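Local coordinates for AAC3-I (Uncultured bacterium, PDB 5HMN), which binds coenzyme A and, as a GNAT-fold aminoglycoside acetyltransferase, probably inactivates aminoglycoside antibiotics by acetylating them, at residues E73-I86 with L108-V122. Residues are numbered along the deposited sequence; the frame is centred on the assembly and turned at random.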
ATOM      1  N   GLU C  73      -6.840  -3.238  -1.133  1.00 27.88           N
ATOM      2  CA  GLU C  73      -7.063  -3.968   0.107  1.00 28.41           C
ATOM      3  C   GLU C  73      -5.836  -4.797   0.465  1.00 43.04           C
ATOM      4  O   GLU C  73      -5.382  -5.628  -0.323  1.00 36.60           O
ATOM      5  CB  GLU C  73      -8.288  -4.872   0.002  1.00 35.92           C
ATOM      6  CG  GLU C  73      -8.562  -5.651   1.282  1.00 44.10           C
ATOM      7  CD  GLU C  73      -9.673  -6.673   1.124  1.00 55.78           C
ATOM      8  OE1 GLU C  73     -10.185  -6.836  -0.003  1.00 57.94           O
ATOM      9  OE2 GLU C  73     -10.032  -7.314   2.133  1.00 65.17           O
ATOM     10  N   LEU C  74      -5.303  -4.568   1.659  1.00 31.66           N
ATOM     11  CA  LEU C  74      -4.109  -5.277   2.104  1.00 27.29           C
ATOM     12  C   LEU C  74      -4.459  -6.329   3.147  1.00 35.18           C
ATOM     13  O   LEU C  74      -4.671  -6.007   4.317  1.00 36.59           O
ATOM     14  CB  LEU C  74      -3.084  -4.289   2.672  1.00 31.95           C
ATOM     15  CG  LEU C  74      -2.043  -3.671   1.731  1.00 49.94           C
ATOM     16  CD1 LEU C  74      -2.661  -3.130   0.461  1.00 39.48           C
ATOM     17  CD2 LEU C  74      -1.264  -2.578   2.451  1.00 49.04           C
ATOM     18  N   LYS C  75      -4.529  -7.586   2.721  1.00 36.57           N
ATOM     19  CA  LYS C  75      -4.781  -8.676   3.652  1.00 47.31           C
ATOM     20  C   LYS C  75      -3.519  -8.952   4.472  1.00 41.51           C
ATOM     21  O   LYS C  75      -2.456  -9.247   3.924  1.00 38.24           O
ATOM     22  CB  LYS C  75      -5.248  -9.929   2.907  1.00 58.88           C
ATOM     23  CG  LYS C  75      -6.528 -10.538   3.475  1.00 79.38           C
ATOM     24  CD  LYS C  75      -7.591 -10.725   2.401  1.00 81.09           C
ATOM     25  CE  LYS C  75      -8.939 -11.091   3.009  1.00 90.43           C
ATOM     26  NZ  LYS C  75     -10.020 -11.173   1.982  1.00 96.99           N
ATOM     27  N   LYS C  76      -3.637  -8.842   5.788  1.00 34.24           N
ATOM     28  CA  LYS C  76      -2.465  -8.849   6.657  1.00 32.45           C
ATOM     29  C   LYS C  76      -1.953 -10.254   6.980  1.00 37.42           C
ATOM     30  O   LYS C  76      -2.665 -11.245   6.817  1.00 47.60           O
ATOM     31  CB  LYS C  76      -2.768  -8.094   7.953  1.00 36.59           C
ATOM     32  CG  LYS C  76      -3.250  -6.656   7.747  1.00 41.53           C
ATOM     33  CD  LYS C  76      -2.233  -5.797   6.989  1.00 34.41           C
ATOM     34  CE  LYS C  76      -0.885  -5.732   7.707  1.00 39.42           C
ATOM     35  NZ  LYS C  76      -0.955  -5.110   9.061  1.00 39.76           N
ATOM     36  N   PHE C  77      -0.711 -10.309   7.446  1.00 53.31           N
ATOM     37  CA  PHE C  77       0.015 -11.557   7.672  1.00 52.35           C
ATOM     38  C   PHE C  77       0.144 -11.895   9.153  1.00 48.90           C
ATOM     39  O   PHE C  77       0.248 -13.065   9.525  1.00 61.39           O
ATOM     40  CB  PHE C  77       1.406 -11.460   7.045  1.00 45.17           C
ATOM     41  CG  PHE C  77       2.090 -10.146   7.303  1.00 47.88           C
ATOM     42  CD1 PHE C  77       1.936  -9.086   6.419  1.00 58.17           C
ATOM     43  CD2 PHE C  77       2.870  -9.962   8.433  1.00 55.87           C
ATOM     44  CE1 PHE C  77       2.553  -7.870   6.655  1.00 46.40           C
ATOM     45  CE2 PHE C  77       3.494  -8.747   8.675  1.00 47.54           C
ATOM     46  CZ  PHE C  77       3.333  -7.701   7.784  1.00 57.40           C
ATOM     47  N   GLU C  78       0.148 -10.863   9.994  1.00 40.61           N
ATOM     48  CA  GLU C  78       0.298 -11.055  11.432  1.00 48.14           C
ATOM     49  C   GLU C  78      -1.008 -11.543  12.062  1.00 44.40           C
ATOM     50  O   GLU C  78      -0.993 -12.265  13.061  1.00 63.94           O
ATOM     51  CB  GLU C  78       0.767  -9.756  12.102  1.00 48.28           C
ATOM     52  CG  GLU C  78      -0.284  -8.657  12.200  1.00 41.62           C
ATOM     53  CD  GLU C  78      -0.524  -7.933  10.886  1.00 41.22           C
ATOM     54  OE1 GLU C  78       0.238  -8.167   9.922  1.00 43.99           O
ATOM     55  OE2 GLU C  78      -1.475  -7.121  10.820  1.00 51.68           O
ATOM     56  N   GLN C  79      -2.131 -11.151  11.468  1.00 43.53           N
ATOM     57  CA  GLN C  79      -3.453 -11.551  11.941  1.00 48.08           C
ATOM     58  C   GLN C  79      -4.406 -11.747  10.769  1.00 59.40           C
ATOM     59  O   GLN C  79      -4.109 -11.346   9.643  1.00 50.85           O
ATOM     60  CB  GLN C  79      -4.038 -10.505  12.895  1.00 57.16           C
ATOM     61  CG  GLN C  79      -3.312 -10.364  14.220  1.00 53.09           C
ATOM     62  CD  GLN C  79      -4.021  -9.418  15.167  1.00 64.25           C
ATOM     63  OE1 GLN C  79      -5.238  -9.245  15.097  1.00 72.27           O
ATOM     64  NE2 GLN C  79      -3.260  -8.792  16.057  1.00 62.29           N
ATOM     65  N   GLU C  80      -5.557 -12.354  11.042  1.00 47.41           N
ATOM     66  CA  GLU C  80      -6.603 -12.481  10.039  1.00 46.73           C
ATOM     67  C   GLU C  80      -7.414 -11.200   9.973  1.00 52.81           C
ATOM     68  O   GLU C  80      -8.509 -11.116  10.527  1.00 58.22           O
ATOM     69  CB  GLU C  80      -7.518 -13.662  10.346  1.00 60.04           C
ATOM     70  CG  GLU C  80      -6.830 -14.993  10.217  1.00 82.03           C
ATOM     71  CD  GLU C  80      -7.723 -16.157  10.589  1.00 97.02           C
ATOM     72  OE1 GLU C  80      -8.826 -15.921  11.131  1.00 98.37           O
ATOM     73  OE2 GLU C  80      -7.315 -17.309  10.333  1.00110.22           O
ATOM     74  N   ARG C  81      -6.859 -10.199   9.299  1.00 54.46           N
ATOM     75  CA  ARG C  81      -7.513  -8.908   9.157  1.00 50.13           C
ATOM     76  C   ARG C  81      -7.014  -8.227   7.894  1.00 46.62           C
ATOM     77  O   ARG C  81      -6.035  -8.664   7.293  1.00 43.68           O
ATOM     78  CB  ARG C  81      -7.248  -8.029  10.378  1.00 46.21           C
ATOM     79  CG  ARG C  81      -5.797  -7.614  10.525  1.00 45.61           C
ATOM     80  CD  ARG C  81      -5.519  -7.006  11.888  1.00 50.26           C
ATOM     81  NE  ARG C  81      -4.148  -6.512  11.984  1.00 50.98           N
ATOM     82  CZ  ARG C  81      -3.571  -6.123  13.113  1.00 64.26           C
ATOM     83  NH1 ARG C  81      -4.245  -6.173  14.252  1.00 83.35           N
ATOM     84  NH2 ARG C  81      -2.319  -5.688  13.105  1.00 58.52           N
ATOM     85  N   SER C  82      -7.682  -7.156   7.489  1.00 42.59           N
ATOM     86  CA  SER C  82      -7.263  -6.438   6.297  1.00 43.90           C
ATOM     87  C   SER C  82      -7.439  -4.936   6.468  1.00 42.75           C
ATOM     88  O   SER C  82      -8.281  -4.477   7.240  1.00 45.75           O
ATOM     89  CB  SER C  82      -8.041  -6.930   5.073  1.00 40.92           C
ATOM     90  OG  SER C  82      -9.420  -6.621   5.174  1.00 51.33           O
ATOM     91  N   GLU C  83      -6.622  -4.174   5.751  1.00 30.86           N
ATOM     92  CA  GLU C  83      -6.747  -2.726   5.711  1.00 33.41           C
ATOM     93  C   GLU C  83      -6.833  -2.250   4.271  1.00 37.69           C
ATOM     94  O   GLU C  83      -6.270  -2.876   3.370  1.00 38.05           O
ATOM     95  CB  GLU C  83      -5.562  -2.049   6.396  1.00 35.14           C
ATOM     96  CG  GLU C  83      -4.913  -2.861   7.489  1.00 45.57           C
ATOM     97  CD  GLU C  83      -3.589  -2.265   7.923  1.00 60.66           C
ATOM     98  OE1 GLU C  83      -3.023  -1.452   7.163  1.00 58.22           O
ATOM     99  OE2 GLU C  83      -3.114  -2.612   9.024  1.00 56.04           O
ATOM    100  N   ILE C  84      -7.522  -1.136   4.063  1.00 32.19           N
ATOM    101  CA  ILE C  84      -7.662  -0.574   2.724  1.00 27.20           C
ATOM    102  C   ILE C  84      -6.788   0.669   2.595  1.00 32.87           C
ATOM    103  O   ILE C  84      -6.902   1.615   3.376  1.00 34.27           O
ATOM    104  CB  ILE C  84      -9.125  -0.231   2.398  1.00 30.23           C
ATOM    105  CG1 ILE C  84      -9.998  -1.483   2.487  1.00 38.37           C
ATOM    106  CG2 ILE C  84      -9.237   0.393   1.012  1.00 30.17           C
ATOM    107  CD1 ILE C  84     -11.456  -1.221   2.196  1.00 55.11           C
ATOM    108  N   TYR C  85      -5.894   0.642   1.618  1.00 24.74           N
ATOM    109  CA  TYR C  85      -5.012   1.768   1.358  1.00 30.35           C
ATOM    110  C   TYR C  85      -5.544   2.624   0.210  1.00 29.37           C
ATOM    111  O   TYR C  85      -5.575   2.189  -0.937  1.00 26.91           O
ATOM    112  CB  TYR C  85      -3.601   1.262   1.046  1.00 29.94           C
ATOM    113  CG  TYR C  85      -2.610   2.338   0.669  1.00 36.60           C
ATOM    114  CD1 TYR C  85      -2.503   3.507   1.409  1.00 43.57           C
ATOM    115  CD2 TYR C  85      -1.760   2.170  -0.412  1.00 45.56           C
ATOM    116  CE1 TYR C  85      -1.588   4.485   1.070  1.00 45.80           C
ATOM    117  CE2 TYR C  85      -0.843   3.141  -0.758  1.00 50.09           C
ATOM    118  CZ  TYR C  85      -0.761   4.299  -0.014  1.00 60.54           C
ATOM    119  OH  TYR C  85       0.155   5.274  -0.352  1.00 53.60           O
ATOM    120  N   ILE C  86      -5.968   3.841   0.528  1.00 29.20           N
ATOM    121  CA  ILE C  86      -6.323   4.806  -0.504  1.00 32.42           C
ATOM    122  C   ILE C  86      -5.060   5.298  -1.202  1.00 32.78           C
ATOM    123  O   ILE C  86      -4.214   5.956  -0.590  1.00 31.76           O
ATOM    124  CB  ILE C  86      -7.090   6.007   0.076  1.00 26.95           C
ATOM    125  CG1 ILE C  86      -8.392   5.538   0.730  1.00 31.75           C
ATOM    126  CG2 ILE C  86      -7.377   7.024  -1.013  1.00 31.15           C
ATOM    127  CD1 ILE C  86      -9.249   6.671   1.286  1.00 34.18           C
ATOM    128  N   LEU C 108     -16.396   3.813   0.453  1.00 29.75           N
ATOM    129  CA  LEU C 108     -15.278   2.904   0.680  1.00 33.03           C
ATOM    130  C   LEU C 108     -15.398   2.236   2.050  1.00 32.72           C
ATOM    131  O   LEU C 108     -14.996   1.087   2.225  1.00 42.86           O
ATOM    132  CB  LEU C 108     -13.948   3.650   0.562  1.00 30.39           C
ATOM    133  CG  LEU C 108     -12.690   2.778   0.546  1.00 27.65           C
ATOM    134  CD1 LEU C 108     -12.726   1.823  -0.639  1.00 24.61           C
ATOM    135  CD2 LEU C 108     -11.439   3.637   0.506  1.00 33.17           C
ATOM    136  N   LYS C 109     -15.959   2.963   3.012  1.00 32.56           N
ATOM    137  CA  LYS C 109     -16.195   2.427   4.351  1.00 38.71           C
ATOM    138  C   LYS C 109     -17.174   1.259   4.329  1.00 42.59           C
ATOM    139  O   LYS C 109     -16.897   0.197   4.883  1.00 36.68           O
ATOM    140  CB  LYS C 109     -16.727   3.517   5.284  1.00 42.91           C
ATOM    141  CG  LYS C 109     -15.702   4.562   5.691  1.00 41.14           C
ATOM    142  CD  LYS C 109     -16.307   5.546   6.680  1.00 52.25           C
ATOM    143  CE  LYS C 109     -15.282   6.563   7.151  1.00 55.81           C
ATOM    144  NZ  LYS C 109     -15.846   7.496   8.165  1.00 66.41           N
ATOM    145  N   GLU C 110     -18.329   1.458   3.695  1.00 44.77           N
ATOM    146  CA  GLU C 110     -19.339   0.403   3.642  1.00 58.34           C
ATOM    147  C   GLU C 110     -18.867  -0.760   2.771  1.00 41.52           C
ATOM    148  O   GLU C 110     -19.299  -1.895   2.949  1.00 45.74           O
ATOM    149  CB  GLU C 110     -20.677   0.952   3.138  1.00 45.59           C
ATOM    150  CG  GLU C 110     -20.647   1.503   1.732  1.00 62.82           C
ATOM    151  CD  GLU C 110     -21.990   2.065   1.299  1.00 79.74           C
ATOM    152  OE1 GLU C 110     -22.498   2.989   1.970  1.00 79.71           O
ATOM    153  OE2 GLU C 110     -22.538   1.581   0.286  1.00 85.67           O
ATOM    154  N   LEU C 111     -17.963  -0.476   1.837  1.00 44.98           N
ATOM    155  CA  LEU C 111     -17.333  -1.535   1.057  1.00 42.42           C
ATOM    156  C   LEU C 111     -16.318  -2.287   1.911  1.00 47.36           C
ATOM    157  O   LEU C 111     -16.162  -3.503   1.786  1.00 46.45           O
ATOM    158  CB  LEU C 111     -16.654  -0.966  -0.188  1.00 49.62           C
ATOM    159  CG  LEU C 111     -17.544  -0.664  -1.392  1.00 50.31           C
ATOM    160  CD1 LEU C 111     -16.710  -0.089  -2.522  1.00 53.10           C
ATOM    161  CD2 LEU C 111     -18.270  -1.917  -1.848  1.00 53.32           C
ATOM    162  N   GLY C 112     -15.635  -1.555   2.783  1.00 39.09           N
ATOM    163  CA  GLY C 112     -14.635  -2.145   3.654  1.00 51.52           C
ATOM    164  C   GLY C 112     -15.244  -3.037   4.718  1.00 47.77           C
ATOM    165  O   GLY C 112     -14.741  -4.130   4.987  1.00 45.63           O
ATOM    166  N   ALA C 113     -16.330  -2.565   5.323  1.00 42.48           N
ATOM    167  CA  ALA C 113     -17.034  -3.327   6.351  1.00 55.59           C
ATOM    168  C   ALA C 113     -17.584  -4.635   5.789  1.00 58.98           C
ATOM    169  O   ALA C 113     -17.631  -5.648   6.486  1.00 59.42           O
ATOM    170  CB  ALA C 113     -18.158  -2.495   6.952  1.00 45.14           C
ATOM    171  N   ALA C 114     -17.999  -4.602   4.525  1.00 54.01           N
ATOM    172  CA  ALA C 114     -18.490  -5.794   3.848  1.00 62.19           C
ATOM    173  C   ALA C 114     -17.344  -6.755   3.541  1.00 69.74           C
ATOM    174  O   ALA C 114     -17.553  -7.964   3.432  1.00 64.51           O
ATOM    175  CB  ALA C 114     -19.221  -5.416   2.571  1.00 53.23           C
ATOM    176  N   ARG C 115     -16.137  -6.211   3.406  1.00 62.77           N
ATOM    177  CA  ARG C 115     -14.947  -7.020   3.145  1.00 49.32           C
ATOM    178  C   ARG C 115     -14.293  -7.485   4.439  1.00 59.54           C
ATOM    179  O   ARG C 115     -13.438  -8.372   4.428  1.00 66.13           O
ATOM    180  CB  ARG C 115     -13.931  -6.239   2.306  1.00 42.99           C
ATOM    181  CG  ARG C 115     -14.321  -6.079   0.845  1.00 60.35           C
ATOM    182  CD  ARG C 115     -13.231  -5.367   0.055  1.00 48.38           C
ATOM    183  NE  ARG C 115     -13.557  -5.281  -1.366  1.00 57.19           N
ATOM    184  CZ  ARG C 115     -12.754  -5.695  -2.339  1.00 49.47           C
ATOM    185  NH1 ARG C 115     -11.573  -6.216  -2.044  1.00 50.78           N
ATOM    186  NH2 ARG C 115     -13.127  -5.584  -3.606  1.00 50.87           N
ATOM    187  N   GLY C 116     -14.697  -6.884   5.553  1.00 60.64           N
ATOM    188  CA  GLY C 116     -14.166  -7.260   6.850  1.00 52.46           C
ATOM    189  C   GLY C 116     -12.947  -6.450   7.257  1.00 50.82           C
ATOM    190  O   GLY C 116     -12.324  -6.732   8.280  1.00 50.74           O
ATOM    191  N   ALA C 117     -12.604  -5.450   6.452  1.00 40.00           N
ATOM    192  CA  ALA C 117     -11.489  -4.561   6.766  1.00 39.51           C
ATOM    193  C   ALA C 117     -11.792  -3.775   8.034  1.00 41.47           C
ATOM    194  O   ALA C 117     -12.932  -3.373   8.257  1.00 50.96           O
ATOM    195  CB  ALA C 117     -11.215  -3.621   5.609  1.00 48.30           C
ATOM    196  N   TYR C 118     -10.776  -3.559   8.864  1.00 42.03           N
ATOM    197  CA  TYR C 118     -10.987  -2.904  10.150  1.00 47.86           C
ATOM    198  C   TYR C 118     -10.557  -1.441  10.118  1.00 44.63           C
ATOM    199  O   TYR C 118     -10.862  -0.683  11.036  1.00 51.97           O
ATOM    200  CB  TYR C 118     -10.245  -3.651  11.268  1.00 56.61           C
ATOM    201  CG  TYR C 118      -8.751  -3.402  11.312  1.00 50.07           C
ATOM    202  CD1 TYR C 118      -8.206  -2.482  12.198  1.00 58.15           C
ATOM    203  CD2 TYR C 118      -7.887  -4.093  10.473  1.00 45.05           C
ATOM    204  CE1 TYR C 118      -6.839  -2.251  12.243  1.00 52.01           C
ATOM    205  CE2 TYR C 118      -6.523  -3.869  10.509  1.00 48.80           C
ATOM    206  CZ  TYR C 118      -6.006  -2.948  11.394  1.00 47.09           C
ATOM    207  OH  TYR C 118      -4.653  -2.723  11.426  1.00 47.10           O
ATOM    208  N   VAL C 119      -9.861  -1.040   9.056  1.00 36.60           N
ATOM    209  CA  VAL C 119      -9.383   0.335   8.962  1.00 30.23           C
ATOM    210  C   VAL C 119      -9.057   0.737   7.522  1.00 38.93           C
ATOM    211  O   VAL C 119      -8.708  -0.092   6.679  1.00 30.79           O
ATOM    212  CB  VAL C 119      -8.133   0.555   9.865  1.00 37.41           C
ATOM    213  CG1 VAL C 119      -6.916  -0.135   9.281  1.00 35.59           C
ATOM    214  CG2 VAL C 119      -7.861   2.040  10.088  1.00 37.70           C
ATOM    215  N   ILE C 120      -9.214   2.024   7.242  1.00 33.72           N
ATOM    216  CA  ILE C 120      -8.789   2.597   5.979  1.00 28.51           C
ATOM    217  C   ILE C 120      -7.699   3.619   6.266  1.00 34.92           C
ATOM    218  O   ILE C 120      -7.842   4.440   7.170  1.00 35.54           O
ATOM    219  CB  ILE C 120      -9.965   3.263   5.238  1.00 35.92           C
ATOM    220  CG1 ILE C 120     -11.036   2.223   4.901  1.00 28.10           C
ATOM    221  CG2 ILE C 120      -9.475   3.967   3.978  1.00 36.95           C
ATOM    222  CD1 ILE C 120     -12.310   2.826   4.315  1.00 40.48           C
ATOM    223  N   PHE C 121      -6.599   3.567   5.524  1.00 32.74           N
ATOM    224  CA  PHE C 121      -5.555   4.563   5.728  1.00 31.43           C
ATOM    225  C   PHE C 121      -5.110   5.194   4.412  1.00 34.73           C
ATOM    226  O   PHE C 121      -5.285   4.626   3.328  1.00 33.08           O
ATOM    227  CB  PHE C 121      -4.364   3.963   6.490  1.00 37.65           C
ATOM    228  CG  PHE C 121      -3.565   2.959   5.704  1.00 39.61           C
ATOM    229  CD1 PHE C 121      -2.367   3.321   5.112  1.00 51.04           C
ATOM    230  CD2 PHE C 121      -4.004   1.653   5.571  1.00 50.43           C
ATOM    231  CE1 PHE C 121      -1.621   2.401   4.395  1.00 52.45           C
ATOM    232  CE2 PHE C 121      -3.266   0.728   4.850  1.00 54.89           C
ATOM    233  CZ  PHE C 121      -2.071   1.104   4.262  1.00 37.70           C
ATOM    234  N   VAL C 122      -4.568   6.398   4.517  1.00 33.31           N
ATOM    235  CA  VAL C 122      -4.174   7.161   3.345  1.00 36.42           C
ATOM    236  C   VAL C 122      -3.061   8.134   3.719  1.00 42.56           C
ATOM    237  O   VAL C 122      -3.095   8.755   4.783  1.00 43.89           O
ATOM    238  CB  VAL C 122      -5.375   7.927   2.731  1.00 39.15           C
ATOM    239  CG1 VAL C 122      -6.048   8.809   3.775  1.00 44.77           C
ATOM    240  CG2 VAL C 122      -4.942   8.754   1.529  1.00 45.77           C
TER
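Tyr85 and Phe121 meet on one face of two parallel strands, 82-86 and 119-122. Their ring planes are nearly parallel, 20° apart, but the rings are slid so far that they barely overlap. Tyr85 CD1 comes 3.3 Å from Phe121 CE1. The Phe121 CG sits between its backbone N and carbonyl carbon (chi1 70°), which sets one face of the ring over Tyr85 CA, near its rim. Glu83 OE1 approaches Phe121 CE2, with carboxylate and ring planes almost perpendicular.

Tyr118 runs alongside Glu83 in the same direction. Its OH donates to Glu83 OE2 at 2.9 Å from above the carboxylate plane. Arg81 crosses the same tyrosine obliquely, its CD 3.6 Å from Tyr118 CE2. Arg81 NH2 and Lys76 NZ both bind Glu78 OE2 from one face of its plane.

The strands are joined by backbone bonds, among them Phe121 N to Ile84 O at 2.9 Å and Ile86 N to Phe121 O at 3.0 Å. On the other face, Ile84 CD1 packs 3.6 Å from Gly112 CA. Leu108 CD2 reaches Ile86 CG1 at 3.6 Å. Helix 108-115, the crossover helix of this beta-alpha-beta unit, thus packs on this face of the sheet. It ends in a Schellman motif with Gly116 at positive phi. Close by, Glu73 OE1 lies at the edge of the Arg115 guanidinium, in its plane, bonded by NH1 in a salt bridge. The carboxylate plane is turned 69° from it. Ser82 OG donates to Glu73 OE2.

Ile120, Phe121 and Val122 pair antiparallel with a strand of the second subunit, so the sheet runs on across the interface. Val122 touches the bound coenzyme A.

Both Glu73 oxygens are thus bonded, which probably favours the charged form and ties the helix end to strand 73-75.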